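Local atomic coordinates of isomerase/lactonizing enzyme (Agrobacterium tumefaciens, PDB entry 1RVK), a protein that is of unknown function but belongs to the enolase superfamily, whose members typically use a magnesium ion to help draw a proton from carbon beside a carboxylate. Residues Gly126-Val131 / Lys323-Tyr328; Asp229-Pro234 / Ile252-Pro257; Ser242-Ser247 / Ile271-Cys276; Met314-Val319 / Val359-Arg364. All coordinates share one frame; numbering follows the deposited sequence.

Interaction 1 (Gly126-Val131 / Lys323-Tyr328); sequences GYRDKV and KNCRWY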
loop_
_atom_site.group_PDB
_atom_site.type_symbol
_atom_site.label_atom_id
_atom_site.label_comp_id
_atom_site.label_asym_id
_atom_site.label_seq_id
_atom_site.Cartn_x
_atom_site.Cartn_y
_atom_site.Cartn_z
ATOM N N GLY A 126 9.275 16.384 8.680
ATOM C CA GLY A 126 10.075 15.224 8.335
ATOM C C GLY A 126 10.837 14.505 9.427
ATOM O O GLY A 126 11.270 15.110 10.410
ATOM N N TYR A 127 10.978 13.193 9.258
ATOM C CA TYR A 127 11.743 12.390 10.200
ATOM C C TYR A 127 12.972 11.830 9.487
ATOM O O TYR A 127 14.069 11.842 10.037
ATOM C CB TYR A 127 10.926 11.222 10.764
ATOM C CG TYR A 127 11.765 10.356 11.681
ATOM C CD1 TYR A 127 12.210 10.842 12.909
ATOM C CD2 TYR A 127 12.181 9.081 11.289
ATOM C CE1 TYR A 127 13.056 10.091 13.722
ATOM C CE2 TYR A 127 13.027 8.319 12.097
ATOM C CZ TYR A 127 13.462 8.832 13.308
ATOM O OH TYR A 127 14.322 8.107 14.100
ATOM N N ARG A 128 12.785 11.346 8.261
ATOM C CA ARG A 128 13.889 10.774 7.487
ATOM C C ARG A 128 13.761 11.021 5.978
ATOM O O ARG A 128 12.662 10.971 5.423
ATOM C CB ARG A 128 13.981 9.268 7.756
ATOM C CG ARG A 128 12.654 8.544 7.564
ATOM C CD ARG A 128 12.677 7.119 8.088
ATOM N NE ARG A 128 11.314 6.650 8.325
ATOM C CZ ARG A 128 10.997 5.456 8.813
ATOM N NH1 ARG A 128 11.946 4.580 9.120
ATOM N NH2 ARG A 128 9.724 5.150 9.020
ATOM N N ASP A 129 14.891 11.274 5.319
ATOM C CA ASP A 129 14.903 11.532 3.882
ATOM C C ASP A 129 15.069 10.259 3.070
ATOM O O ASP A 129 14.835 10.247 1.861
ATOM C CB ASP A 129 16.020 12.512 3.530
ATOM C CG ASP A 129 15.900 13.816 4.285
ATOM O OD1 ASP A 129 14.816 14.435 4.228
ATOM O OD2 ASP A 129 16.887 14.219 4.933
ATOM N N LYS A 130 15.495 9.191 3.737
ATOM C CA LYS A 130 15.658 7.902 3.085
ATOM C C LYS A 130 15.185 6.849 4.069
ATOM O O LYS A 130 15.191 7.075 5.277
ATOM C CB LYS A 130 17.120 7.655 2.691
ATOM C CG LYS A 130 18.072 7.408 3.847
ATOM C CD LYS A 130 19.455 7.040 3.318
ATOM C CE LYS A 130 20.418 6.698 4.445
ATOM N NZ LYS A 130 21.771 6.355 3.925
ATOM N N VAL A 131 14.754 5.705 3.555
ATOM C CA VAL A 131 14.267 4.644 4.420
ATOM C C VAL A 131 14.453 3.286 3.770
ATOM O O VAL A 131 14.349 3.150 2.548
ATOM C CB VAL A 131 12.766 4.836 4.748
ATOM C CG1 VAL A 131 11.938 4.779 3.473
ATOM C CG2 VAL A 131 12.306 3.769 5.733
ATOM N N LYS A 323 8.583 7.936 12.595
ATOM C CA LYS A 323 9.689 7.126 13.095
ATOM C C LYS A 323 9.352 5.661 13.343
ATOM O O LYS A 323 10.174 4.781 13.074
ATOM C CB LYS A 323 10.223 7.732 14.399
ATOM C CG LYS A 323 11.224 6.855 15.148
ATOM C CD LYS A 323 11.635 7.509 16.465
ATOM C CE LYS A 323 12.591 6.634 17.268
ATOM N NZ LYS A 323 11.930 5.395 17.768
ATOM N N ASN A 324 8.148 5.402 13.849
ATOM C CA ASN A 324 7.747 4.041 14.191
ATOM C C ASN A 324 7.236 3.151 13.070
ATOM O O ASN A 324 6.138 2.601 13.144
ATOM C CB ASN A 324 6.727 4.066 15.337
ATOM C CG ASN A 324 5.441 4.781 14.972
ATOM O OD1 ASN A 324 4.350 4.320 15.323
ATOM N ND2 ASN A 324 5.553 5.914 14.285
ATOM N N CYS A 325 8.056 3.006 12.040
ATOM C CA CYS A 325 7.745 2.170 10.888
ATOM C C CYS A 325 9.101 1.702 10.379
ATOM O O CYS A 325 9.942 2.518 10.012
ATOM C CB CYS A 325 7.025 2.986 9.810
ATOM S SG CYS A 325 6.656 2.061 8.311
ATOM N N ARG A 326 9.321 0.393 10.366
ATOM C CA ARG A 326 10.603 -0.136 9.930
ATOM C C ARG A 326 10.867 -0.026 8.431
ATOM O O ARG A 326 12.007 0.209 8.019
ATOM C CB ARG A 326 10.735 -1.601 10.372
ATOM C CG ARG A 326 12.112 -2.206 10.148
ATOM C CD ARG A 326 12.126 -3.699 10.489
ATOM N NE ARG A 326 12.054 -3.965 11.925
ATOM C CZ ARG A 326 13.097 -3.912 12.747
ATOM N NH1 ARG A 326 12.942 -4.169 14.040
ATOM N NH2 ARG A 326 14.299 -3.612 12.276
ATOM N N TRP A 327 9.826 -0.159 7.615
ATOM C CA TRP A 327 10.021 -0.131 6.168
ATOM C C TRP A 327 9.034 0.626 5.304
ATOM O O TRP A 327 7.974 1.064 5.741
ATOM C CB TRP A 327 9.982 -1.544 5.584
ATOM C CG TRP A 327 10.563 -2.655 6.375
ATOM C CD1 TRP A 327 9.941 -3.392 7.345
ATOM C CD2 TRP A 327 11.833 -3.264 6.157
ATOM N NE1 TRP A 327 10.748 -4.437 7.734
ATOM C CE2 TRP A 327 11.917 -4.380 7.020
ATOM C CE3 TRP A 327 12.911 -2.980 5.309
ATOM C CZ2 TRP A 327 13.041 -5.213 7.058
ATOM C CZ3 TRP A 327 14.026 -3.807 5.346
ATOM C CH2 TRP A 327 14.082 -4.911 6.215
ATOM N N TYR A 328 9.420 0.714 4.034
ATOM C CA TYR A 328 8.587 1.256 2.975
ATOM C C TYR A 328 8.407 -0.034 2.177
ATOM O O TYR A 328 9.372 -0.782 1.981
ATOM C CB TYR A 328 9.326 2.284 2.118
ATOM C CG TYR A 328 8.692 2.491 0.754
ATOM C CD1 TYR A 328 9.310 2.012 -0.402
ATOM C CD2 TYR A 328 7.482 3.175 0.618
ATOM C CE1 TYR A 328 8.746 2.214 -1.660
ATOM C CE2 TYR A 328 6.904 3.384 -0.640
ATOM C CZ TYR A 328 7.547 2.902 -1.774
ATOM O OH TYR A 328 7.014 3.130 -3.022
#
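Arg128 reaches across to Cys325 and holds its carbonyl oxygen end-on with both terminal nitrogens: NH2 of Arg128 lies 2.8 Å and NH1 3.0 Å from Cys325 O. The oxygen lies in the guanidinium plane, and two donors share it, so each N-H comes in somewhat bent, at 151° for NH2 and 140° for NH1. The third nitrogen, NE, bonds to Val319 O, which helps fix the rotation of the group.

Around this grip the packing is tight. Val131 CG2 rests against one face of the guanidinium, 3.4 Å above its plane and offset toward the rim, while the other methyl, Val131 CG1, meets Tyr328 CB at 3.9 Å. Cys325 CB closes in beside Arg128 NH2 at 3.5 Å.

The solvent side is held by surface contact alone: there the exposed Tyr127 and Lys323 still touch closely, but no hydrogen bond joins them. The Tyr127 ring, with CG anti to the backbone N (chi1 177°), carries Lys323 CB over the centre of one face, 3.6 Å from the ring centroid in a CH-pi contact. Lys323 CG passes the hydroxyl, and the ammonium end then leads away.

Helix 313-321 packs against the contact, its Leu316 and Val319 touching Val131, while Met296 of helix 289-301 packs on Cys325. Just beyond, strands 130-137 and 328-333 run parallel as neighbours in the barrel sheet.

Interaction 2 (Asp229-Pro234 / Ile252-Pro257); sequences DWIEEP and IPVVGP. With MG (magnesium ion), chain B.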
loop_
_atom_site.group_PDB
_atom_site.type_symbol
_atom_site.label_atom_id
_atom_site.label_comp_id
_atom_site.label_asym_id
_atom_site.label_seq_id
_atom_site.Cartn_x
_atom_site.Cartn_y
_atom_site.Cartn_z
ATOM N N ASP A 229 10.278 -12.413 10.620
ATOM C CA ASP A 229 9.978 -11.200 11.377
ATOM C C ASP A 229 8.502 -11.026 11.704
ATOM O O ASP A 229 8.158 -10.506 12.763
ATOM C CB ASP A 229 10.462 -9.969 10.611
ATOM C CG ASP A 229 11.928 -9.675 10.844
ATOM O OD1 ASP A 229 12.676 -10.601 11.224
ATOM O OD2 ASP A 229 12.332 -8.510 10.634
ATOM N N TRP A 230 7.629 -11.424 10.789
ATOM C CA TRP A 230 6.205 -11.308 11.055
ATOM C C TRP A 230 5.347 -12.130 10.111
ATOM O O TRP A 230 5.791 -12.542 9.038
ATOM C CB TRP A 230 5.753 -9.828 11.035
ATOM C CG TRP A 230 5.526 -9.162 9.673
ATOM C CD1 TRP A 230 4.755 -9.628 8.639
ATOM C CD2 TRP A 230 5.982 -7.861 9.268
ATOM N NE1 TRP A 230 4.701 -8.699 7.625
ATOM C CE2 TRP A 230 5.445 -7.605 7.985
ATOM C CE3 TRP A 230 6.790 -6.883 9.869
ATOM C CZ2 TRP A 230 5.689 -6.412 7.292
ATOM C CZ3 TRP A 230 7.034 -5.694 9.177
ATOM C CH2 TRP A 230 6.484 -5.473 7.902
ATOM N N ILE A 231 4.124 -12.394 10.550
ATOM C CA ILE A 231 3.155 -13.129 9.759
ATOM C C ILE A 231 2.071 -12.082 9.539
ATOM O O ILE A 231 1.639 -11.414 10.480
ATOM C CB ILE A 231 2.619 -14.375 10.521
ATOM C CG1 ILE A 231 1.604 -15.117 9.647
ATOM C CG2 ILE A 231 2.031 -13.970 11.862
ATOM C CD1 ILE A 231 1.108 -16.418 10.253
ATOM N N GLU A 232 1.660 -11.919 8.289
ATOM C CA GLU A 232 0.685 -10.899 7.929
ATOM C C GLU A 232 -0.647 -11.415 7.386
ATOM O O GLU A 232 -0.683 -12.219 6.461
ATOM C CB GLU A 232 1.337 -9.974 6.899
ATOM C CG GLU A 232 0.518 -8.771 6.456
ATOM C CD GLU A 232 1.301 -7.909 5.490
ATOM O OE1 GLU A 232 2.540 -7.832 5.625
ATOM O OE2 GLU A 232 0.689 -7.301 4.601
ATOM N N GLU A 233 -1.733 -10.928 7.982
ATOM C CA GLU A 233 -3.102 -11.261 7.579
ATOM C C GLU A 233 -3.318 -12.706 7.128
ATOM O O GLU A 233 -3.686 -12.961 5.986
ATOM C CB GLU A 233 -3.541 -10.291 6.467
ATOM C CG GLU A 233 -5.028 -10.320 6.132
ATOM C CD GLU A 233 -5.461 -9.180 5.212
ATOM O OE1 GLU A 233 -6.677 -9.072 4.945
ATOM O OE2 GLU A 233 -4.599 -8.395 4.752
ATOM N N PRO A 234 -3.107 -13.676 8.029
ATOM C CA PRO A 234 -3.315 -15.064 7.607
ATOM C C PRO A 234 -4.764 -15.520 7.770
ATOM O O PRO A 234 -5.123 -16.619 7.350
ATOM C CB PRO A 234 -2.363 -15.836 8.511
ATOM C CG PRO A 234 -2.487 -15.080 9.800
ATOM C CD PRO A 234 -2.457 -13.619 9.352
ATOM N N ILE A 252 5.896 -15.781 16.777
ATOM C CA ILE A 252 6.184 -14.815 15.718
ATOM C C ILE A 252 5.205 -13.644 15.771
ATOM O O ILE A 252 4.005 -13.829 15.991
ATOM C CB ILE A 252 6.121 -15.479 14.310
ATOM C CG1 ILE A 252 6.494 -14.459 13.231
ATOM C CG2 ILE A 252 4.722 -16.031 14.043
ATOM C CD1 ILE A 252 6.651 -15.058 11.833
ATOM N N PRO A 253 5.711 -12.416 15.592
ATOM C CA PRO A 253 4.838 -11.239 15.626
ATOM C C PRO A 253 3.759 -11.267 14.545
ATOM O O PRO A 253 4.009 -11.668 13.403
ATOM C CB PRO A 253 5.812 -10.082 15.427
ATOM C CG PRO A 253 7.070 -10.595 16.084
ATOM C CD PRO A 253 7.129 -12.015 15.564
ATOM N N VAL A 254 2.558 -10.847 14.928
ATOM C CA VAL A 254 1.431 -10.768 14.012
ATOM C C VAL A 254 1.250 -9.288 13.704
ATOM O O VAL A 254 1.178 -8.469 14.619
ATOM C CB VAL A 254 0.137 -11.306 14.667
ATOM C CG1 VAL A 254 -1.063 -11.019 13.775
ATOM C CG2 VAL A 254 0.266 -12.796 14.909
ATOM N N VAL A 255 1.190 -8.941 12.421
ATOM C CA VAL A 255 1.016 -7.546 12.020
ATOM C C VAL A 255 -0.346 -7.375 11.365
ATOM O O VAL A 255 -0.758 -8.201 10.556
ATOM C CB VAL A 255 2.107 -7.103 11.019
ATOM C CG1 VAL A 255 1.939 -5.627 10.678
ATOM C CG2 VAL A 255 3.472 -7.350 11.610
ATOM N N GLY A 256 -1.046 -6.307 11.732
ATOM C CA GLY A 256 -2.358 -6.055 11.169
ATOM C C GLY A 256 -3.055 -4.915 11.887
ATOM O O GLY A 256 -2.503 -4.355 12.829
ATOM N N PRO A 257 -4.264 -4.530 11.453
ATOM C CA PRO A 257 -4.987 -5.104 10.320
ATOM C C PRO A 257 -4.705 -4.303 9.055
ATOM O O PRO A 257 -4.594 -3.080 9.106
ATOM C CB PRO A 257 -6.436 -4.986 10.760
ATOM C CG PRO A 257 -6.443 -3.645 11.445
ATOM C CD PRO A 257 -5.130 -3.612 12.221
HETATM MG MG MG B . -0.690 -7.504 2.939
HETATM O O HOH W 1 -2.234 -8.682 4.043
HETATM O O HOH W 2 -2.035 -7.379 1.092
HETATM O O HOH W 3 0.966 -6.707 1.568
#
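Ile231 N donates to Pro253 O at 2.9 Å, nearly straight at 159°, and Trp230 CA, just before it in the chain, adds a weaker CA-H...O contact to the same oxygen, with 3.2 Å between Trp230 CA and Pro253 O. One step on, Val255 N returns a bond of 3.2 Å to Ile231 O. This is the parallel pairing of a beta-alpha-beta unit, with helix 240-249 as the crossover between barrel strands 230-232 and 254-256.

On one face of the sheet Val255 CG2 sits over the Trp230 indole, 3.7 Å from the centroid of its five-membered ring. The indole NE1 in turn donates to the anti lone pair of Glu232 OE1, which also pairs with Lys169. The extended Glu232 chain delivers OE2 to magnesium at 2.2 Å. Asp206, Glu258 and three waters complete the site, and one of these waters donates to Glu233 OE2. On the opposite face, Ile231 CG2 and Val254 CG2 lie side by side, 3.7 Å apart; Ile231 packs on helix 213-224 and Val254 on helix 240-249.

Interaction 3 (Ser242-Ser247 / Ile271-Cys276); sequences SYKWLS and IKAGAC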
loop_
_atom_site.group_PDB
_atom_site.type_symbol
_atom_site.label_atom_id
_atom_site.label_comp_id
_atom_site.label_asym_id
_atom_site.label_seq_id
_atom_site.Cartn_x
_atom_site.Cartn_y
_atom_site.Cartn_z
ATOM N N SER A 242 -10.236 -13.810 16.361
ATOM C CA SER A 242 -9.336 -14.820 15.828
ATOM C C SER A 242 -7.892 -14.341 15.928
ATOM O O SER A 242 -6.982 -15.136 16.158
ATOM C CB SER A 242 -9.683 -15.127 14.373
ATOM O OG SER A 242 -10.920 -15.816 14.288
ATOM N N TYR A 243 -7.685 -13.038 15.765
ATOM C CA TYR A 243 -6.340 -12.488 15.849
ATOM C C TYR A 243 -5.844 -12.412 17.288
ATOM O O TYR A 243 -4.652 -12.585 17.549
ATOM C CB TYR A 243 -6.281 -11.117 15.175
ATOM C CG TYR A 243 -6.108 -11.239 13.684
ATOM C CD1 TYR A 243 -7.181 -11.582 12.858
ATOM C CD2 TYR A 243 -4.847 -11.099 13.104
ATOM C CE1 TYR A 243 -6.997 -11.788 11.488
ATOM C CE2 TYR A 243 -4.653 -11.305 11.741
ATOM C CZ TYR A 243 -5.730 -11.650 10.942
ATOM O OH TYR A 243 -5.529 -11.866 9.599
ATOM N N LYS A 244 -6.752 -12.155 18.224
ATOM C CA LYS A 244 -6.368 -12.118 19.631
ATOM C C LYS A 244 -5.885 -13.526 19.993
ATOM O O LYS A 244 -4.851 -13.705 20.648
ATOM C CB LYS A 244 -7.570 -11.736 20.501
ATOM C CG LYS A 244 -8.112 -10.345 20.218
ATOM C CD LYS A 244 -9.470 -10.106 20.874
ATOM C CE LYS A 244 -9.382 -10.093 22.394
ATOM N NZ LYS A 244 -10.715 -9.819 23.015
ATOM N N TRP A 245 -6.635 -14.526 19.537
ATOM C CA TRP A 245 -6.313 -15.925 19.800
ATOM C C TRP A 245 -4.996 -16.329 19.141
ATOM O O TRP A 245 -4.123 -16.914 19.782
ATOM C CB TRP A 245 -7.433 -16.830 19.269
ATOM C CG TRP A 245 -7.138 -18.306 19.373
ATOM C CD1 TRP A 245 -7.318 -19.109 20.467
ATOM C CD2 TRP A 245 -6.572 -19.140 18.354
ATOM N NE1 TRP A 245 -6.896 -20.392 20.188
ATOM C CE2 TRP A 245 -6.434 -20.437 18.899
ATOM C CE3 TRP A 245 -6.168 -18.916 17.030
ATOM C CZ2 TRP A 245 -5.906 -21.507 18.167
ATOM C CZ3 TRP A 245 -5.642 -19.983 16.301
ATOM C CH2 TRP A 245 -5.517 -21.259 16.873
ATOM N N LEU A 246 -4.858 -16.011 17.857
ATOM C CA LEU A 246 -3.658 -16.378 17.116
ATOM C C LEU A 246 -2.405 -15.741 17.710
ATOM O O LEU A 246 -1.377 -16.400 17.845
ATOM C CB LEU A 246 -3.816 -15.989 15.643
ATOM C CG LEU A 246 -2.789 -16.481 14.620
ATOM C CD1 LEU A 246 -1.503 -15.733 14.825
ATOM C CD2 LEU A 246 -2.590 -17.993 14.738
ATOM N N SER A 247 -2.493 -14.463 18.060
ATOM C CA SER A 247 -1.357 -13.762 18.650
ATOM C C SER A 247 -0.952 -14.413 19.970
ATOM O O SER A 247 0.227 -14.560 20.266
ATOM C CB SER A 247 -1.704 -12.288 18.885
ATOM O OG SER A 247 -1.889 -11.612 17.652
ATOM N N ILE A 271 -5.502 -2.529 18.988
ATOM C CA ILE A 271 -4.507 -2.305 20.031
ATOM C C ILE A 271 -5.106 -2.626 21.397
ATOM O O ILE A 271 -4.503 -3.333 22.207
ATOM C CB ILE A 271 -4.012 -0.834 20.037
ATOM C CG1 ILE A 271 -3.215 -0.551 18.760
ATOM C CG2 ILE A 271 -3.149 -0.574 21.269
ATOM C CD1 ILE A 271 -2.712 0.874 18.647
ATOM N N LYS A 272 -6.305 -2.107 21.638
ATOM C CA LYS A 272 -6.995 -2.303 22.907
ATOM C C LYS A 272 -7.243 -3.774 23.233
ATOM O O LYS A 272 -7.137 -4.187 24.394
ATOM C CB LYS A 272 -8.329 -1.550 22.883
ATOM C CG LYS A 272 -9.078 -1.524 24.213
ATOM C CD LYS A 272 -8.243 -0.867 25.300
ATOM C CE LYS A 272 -9.070 -0.567 26.541
ATOM N NZ LYS A 272 -10.055 0.523 26.300
ATOM N N ALA A 273 -7.562 -4.563 22.212
ATOM C CA ALA A 273 -7.847 -5.980 22.406
ATOM C C ALA A 273 -6.613 -6.868 22.303
ATOM O O ALA A 273 -6.697 -8.072 22.530
ATOM C CB ALA A 273 -8.894 -6.437 21.399
ATOM N N GLY A 274 -5.472 -6.274 21.965
ATOM C CA GLY A 274 -4.249 -7.044 21.828
ATOM C C GLY A 274 -4.340 -8.043 20.691
ATOM O O GLY A 274 -3.877 -9.179 20.814
ATOM N N ALA A 275 -4.927 -7.618 19.574
ATOM C CA ALA A 275 -5.106 -8.487 18.415
ATOM C C ALA A 275 -3.879 -8.588 17.516
ATOM O O ALA A 275 -3.840 -9.420 16.609
ATOM C CB ALA A 275 -6.302 -8.017 17.598
ATOM N N CYS A 276 -2.887 -7.740 17.757
ATOM C CA CYS A 276 -1.669 -7.764 16.956
ATOM C C CYS A 276 -0.478 -7.284 17.778
ATOM O O CYS A 276 -0.652 -6.657 18.825
ATOM C CB CYS A 276 -1.829 -6.872 15.726
ATOM S SG CYS A 276 -2.170 -5.145 16.115
#
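Ala273 is where the 271-276 segment first meets the helix of Ser242-Ser247, and the Lys244 side chain lies against it. The bend in that chain at chi3 (66°) brings CE to 3.4 Å from Ala273 O, with Lys244 CD and CE both 3.8 Å from Ala273 CB. This is contact through the methylenes of the lysine.

Gly274 follows with a positive phi of 64°, which swings the backbone out of the helix; its N still bonds back to Ile271 O. Its carbonyl oxygen approaches Lys244 CA and Ser247 CB only loosely.

Ala275 makes the most contact of this segment. Its methyl sits against Tyr243 CB and Lys244 CG, both at 3.9 Å, and its carbonyl oxygen lies 3.3 Å from Tyr243 CB, near the plane of the tyrosine ring at its edge. Ser247 OG comes to 3.1 Å from Ala275 O, but the hydroxyl donates to Tyr243 O in its own helix, at 2.9 Å. That oxygen also takes Ser247 N, from the opposite face of its plane. The phenol end of Tyr243 leads off to Met235 O.

Cys276 closes the segment, its CA beside Ser247 OG, as the chain heads for strand 278-281. The turn at Gly274 is a Schellman motif, ending helix 263-272 next to helix 240-249, its neighbour in the outer layer of the barrel.

Interaction 4 (Met314-Val319 / Val359-Arg364); sequences MNLHVV and VHVPDR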
loop_
_atom_site.group_PDB
_atom_site.type_symbol
_atom_site.label_atom_id
_atom_site.label_comp_id
_atom_site.label_asym_id
_atom_site.label_seq_id
_atom_site.Cartn_x
_atom_site.Cartn_y
_atom_site.Cartn_z
HETATM N N MSE A 314 2.350 8.530 -2.058
HETATM C CA MSE A 314 1.470 8.768 -0.917
HETATM C C MSE A 314 1.897 8.009 0.335
HETATM O O MSE A 314 1.892 8.565 1.438
HETATM C CB MSE A 314 0.026 8.417 -1.277
HETATM C CG MSE A 314 -0.185 6.988 -1.732
HETATM SE SE MSE A 314 -1.962 6.756 -2.476
HETATM C CE MSE A 314 -2.002 4.824 -2.498
ATOM N N ASN A 315 2.274 6.746 0.170
ATOM C CA ASN A 315 2.701 5.947 1.310
ATOM C C ASN A 315 4.134 6.262 1.715
ATOM O O ASN A 315 4.459 6.250 2.904
ATOM C CB ASN A 315 2.555 4.453 1.000
ATOM C CG ASN A 315 1.109 4.016 0.972
ATOM O OD1 ASN A 315 0.395 4.153 1.967
ATOM N ND2 ASN A 315 0.663 3.499 -0.167
ATOM N N LEU A 316 4.989 6.548 0.736
ATOM C CA LEU A 316 6.381 6.871 1.029
ATOM C C LEU A 316 6.477 8.120 1.905
ATOM O O LEU A 316 7.302 8.189 2.818
ATOM C CB LEU A 316 7.167 7.092 -0.271
ATOM C CG LEU A 316 8.650 7.450 -0.126
ATOM C CD1 LEU A 316 9.371 6.375 0.673
ATOM C CD2 LEU A 316 9.280 7.600 -1.506
ATOM N N HIS A 317 5.634 9.112 1.633
ATOM C CA HIS A 317 5.674 10.338 2.419
ATOM C C HIS A 317 5.244 10.111 3.866
ATOM O O HIS A 317 5.768 10.750 4.777
ATOM C CB HIS A 317 4.826 11.419 1.748
ATOM C CG HIS A 317 5.524 12.095 0.608
ATOM N ND1 HIS A 317 6.266 13.245 0.768
ATOM C CD2 HIS A 317 5.656 11.742 -0.694
ATOM C CE1 HIS A 317 6.826 13.571 -0.384
ATOM N NE2 HIS A 317 6.472 12.676 -1.287
ATOM N N VAL A 318 4.301 9.199 4.081
ATOM C CA VAL A 318 3.865 8.903 5.443
ATOM C C VAL A 318 5.039 8.255 6.180
ATOM O O VAL A 318 5.338 8.602 7.322
ATOM C CB VAL A 318 2.652 7.937 5.454
ATOM C CG1 VAL A 318 2.342 7.492 6.883
ATOM C CG2 VAL A 318 1.431 8.640 4.864
ATOM N N VAL A 319 5.712 7.323 5.514
ATOM C CA VAL A 319 6.854 6.643 6.119
ATOM C C VAL A 319 7.998 7.617 6.436
ATOM O O VAL A 319 8.637 7.517 7.480
ATOM C CB VAL A 319 7.379 5.519 5.194
ATOM C CG1 VAL A 319 8.681 4.935 5.748
ATOM C CG2 VAL A 319 6.325 4.422 5.064
ATOM N N VAL A 359 15.440 3.679 -0.019
ATOM C CA VAL A 359 14.657 4.447 -0.979
ATOM C C VAL A 359 14.845 5.908 -0.573
ATOM O O VAL A 359 14.763 6.239 0.610
ATOM C CB VAL A 359 13.150 4.087 -0.912
ATOM C CG1 VAL A 359 12.316 5.178 -1.584
ATOM C CG2 VAL A 359 12.910 2.750 -1.608
ATOM N N HIS A 360 15.121 6.772 -1.544
ATOM C CA HIS A 360 15.321 8.192 -1.273
ATOM C C HIS A 360 14.120 9.002 -1.728
ATOM O O HIS A 360 13.769 8.991 -2.906
ATOM C CB HIS A 360 16.577 8.702 -1.985
ATOM C CG HIS A 360 17.851 8.167 -1.416
ATOM N ND1 HIS A 360 18.245 6.855 -1.573
ATOM C CD2 HIS A 360 18.805 8.760 -0.661
ATOM C CE1 HIS A 360 19.388 6.664 -0.938
ATOM N NE2 HIS A 360 19.749 7.804 -0.378
ATOM N N VAL A 361 13.484 9.699 -0.792
ATOM C CA VAL A 361 12.317 10.500 -1.129
ATOM C C VAL A 361 12.729 11.629 -2.067
ATOM O O VAL A 361 13.617 12.422 -1.749
ATOM C CB VAL A 361 11.663 11.119 0.122
ATOM C CG1 VAL A 361 10.312 11.728 -0.253
ATOM C CG2 VAL A 361 11.502 10.062 1.211
ATOM N N PRO A 362 12.095 11.710 -3.242
ATOM C CA PRO A 362 12.425 12.764 -4.206
ATOM C C PRO A 362 12.283 14.153 -3.601
ATOM O O PRO A 362 11.387 14.401 -2.794
ATOM C CB PRO A 362 11.423 12.525 -5.332
ATOM C CG PRO A 362 11.220 11.038 -5.284
ATOM C CD PRO A 362 11.086 10.790 -3.798
ATOM N N ASP A 363 13.173 15.058 -3.988
ATOM C CA ASP A 363 13.111 16.419 -3.486
ATOM C C ASP A 363 12.257 17.223 -4.463
ATOM O O ASP A 363 12.741 18.140 -5.127
ATOM C CB ASP A 363 14.515 17.021 -3.396
ATOM C CG ASP A 363 14.552 18.287 -2.561
ATOM O OD1 ASP A 363 15.616 18.941 -2.511
ATOM O OD2 ASP A 363 13.516 18.624 -1.946
ATOM N N ARG A 364 10.986 16.846 -4.564
ATOM C CA ARG A 364 10.040 17.514 -5.450
ATOM C C ARG A 364 8.827 17.909 -4.614
ATOM O O ARG A 364 8.500 17.238 -3.636
ATOM C CB ARG A 364 9.625 16.577 -6.594
ATOM C CG ARG A 364 10.791 16.086 -7.457
ATOM C CD ARG A 364 10.311 15.476 -8.773
ATOM N NE ARG A 364 9.716 14.148 -8.622
ATOM C CZ ARG A 364 10.388 13.006 -8.736
ATOM N NH1 ARG A 364 11.688 13.015 -9.005
ATOM N NH2 ARG A 364 9.759 11.848 -8.590
#
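Leu316 and Val359 meet through methyl groups: both leucine methyls, CD1 and CD2, come to 3.9 Å from Val359 CG1, so the valine methyl meets the forked tip of the leucine. With CG anti to the backbone N (chi1 180°), Leu316 projects from the helix between Val359 and Val361. Leu316 and Val361 lie antiparallel alongside one another, Leu316 CG 4.1 Å from Val361 CG2. Pro362 adds a lighter touch, its CD 4.3 Å from Leu316 CD2.

These apolar contacts join helix 313-321, on the outside of the barrel, to strand 358-360, which adds antiparallel to barrel strand 130-137, with Val359 bonded to Val131 and Val361 to Asp129 through the backbone.

The aromatic contact is a CH-pi interaction. Val361 CG1 stands over one face of the His317 imidazole, 4.3 Å from the ring centroid and 26° off the normal, displaced toward CE1, which it approaches to 3.9 Å.

Polar bonds are made around the contact and not across it. Tyr121 N meets His317 ND1, and a weak bond links His317 NE2 to Leu367 O, so the ring is held at both nitrogens, an arrangement consistent with a neutral imidazole protonated on NE2. Arg364 lays its guanidinium over Pro362 CB, and bonds to Gly368 O and Leu349 O.

Interactions 2 and 4 are buried, while 1 and 3 lie partly open. Interactions 1 and 4 hold the same corner of the barrel, for both meet strand 130-137 and helix 313-321. Interactions 2 and 3 share another sector through helix 240-249, whose Leu246 packs on Val254. Chemistry follows place. Interaction 2 combines strand bonds with metal ligation, and interaction 4 is apolar, aliphatic with one methyl over an imidazole. Interaction 1 relies on an arginine gripping a loop carbonyl, and interaction 3 on alanines and a lysine chain. Trp327 touching Trp230 connects interaction 1 to interaction 2.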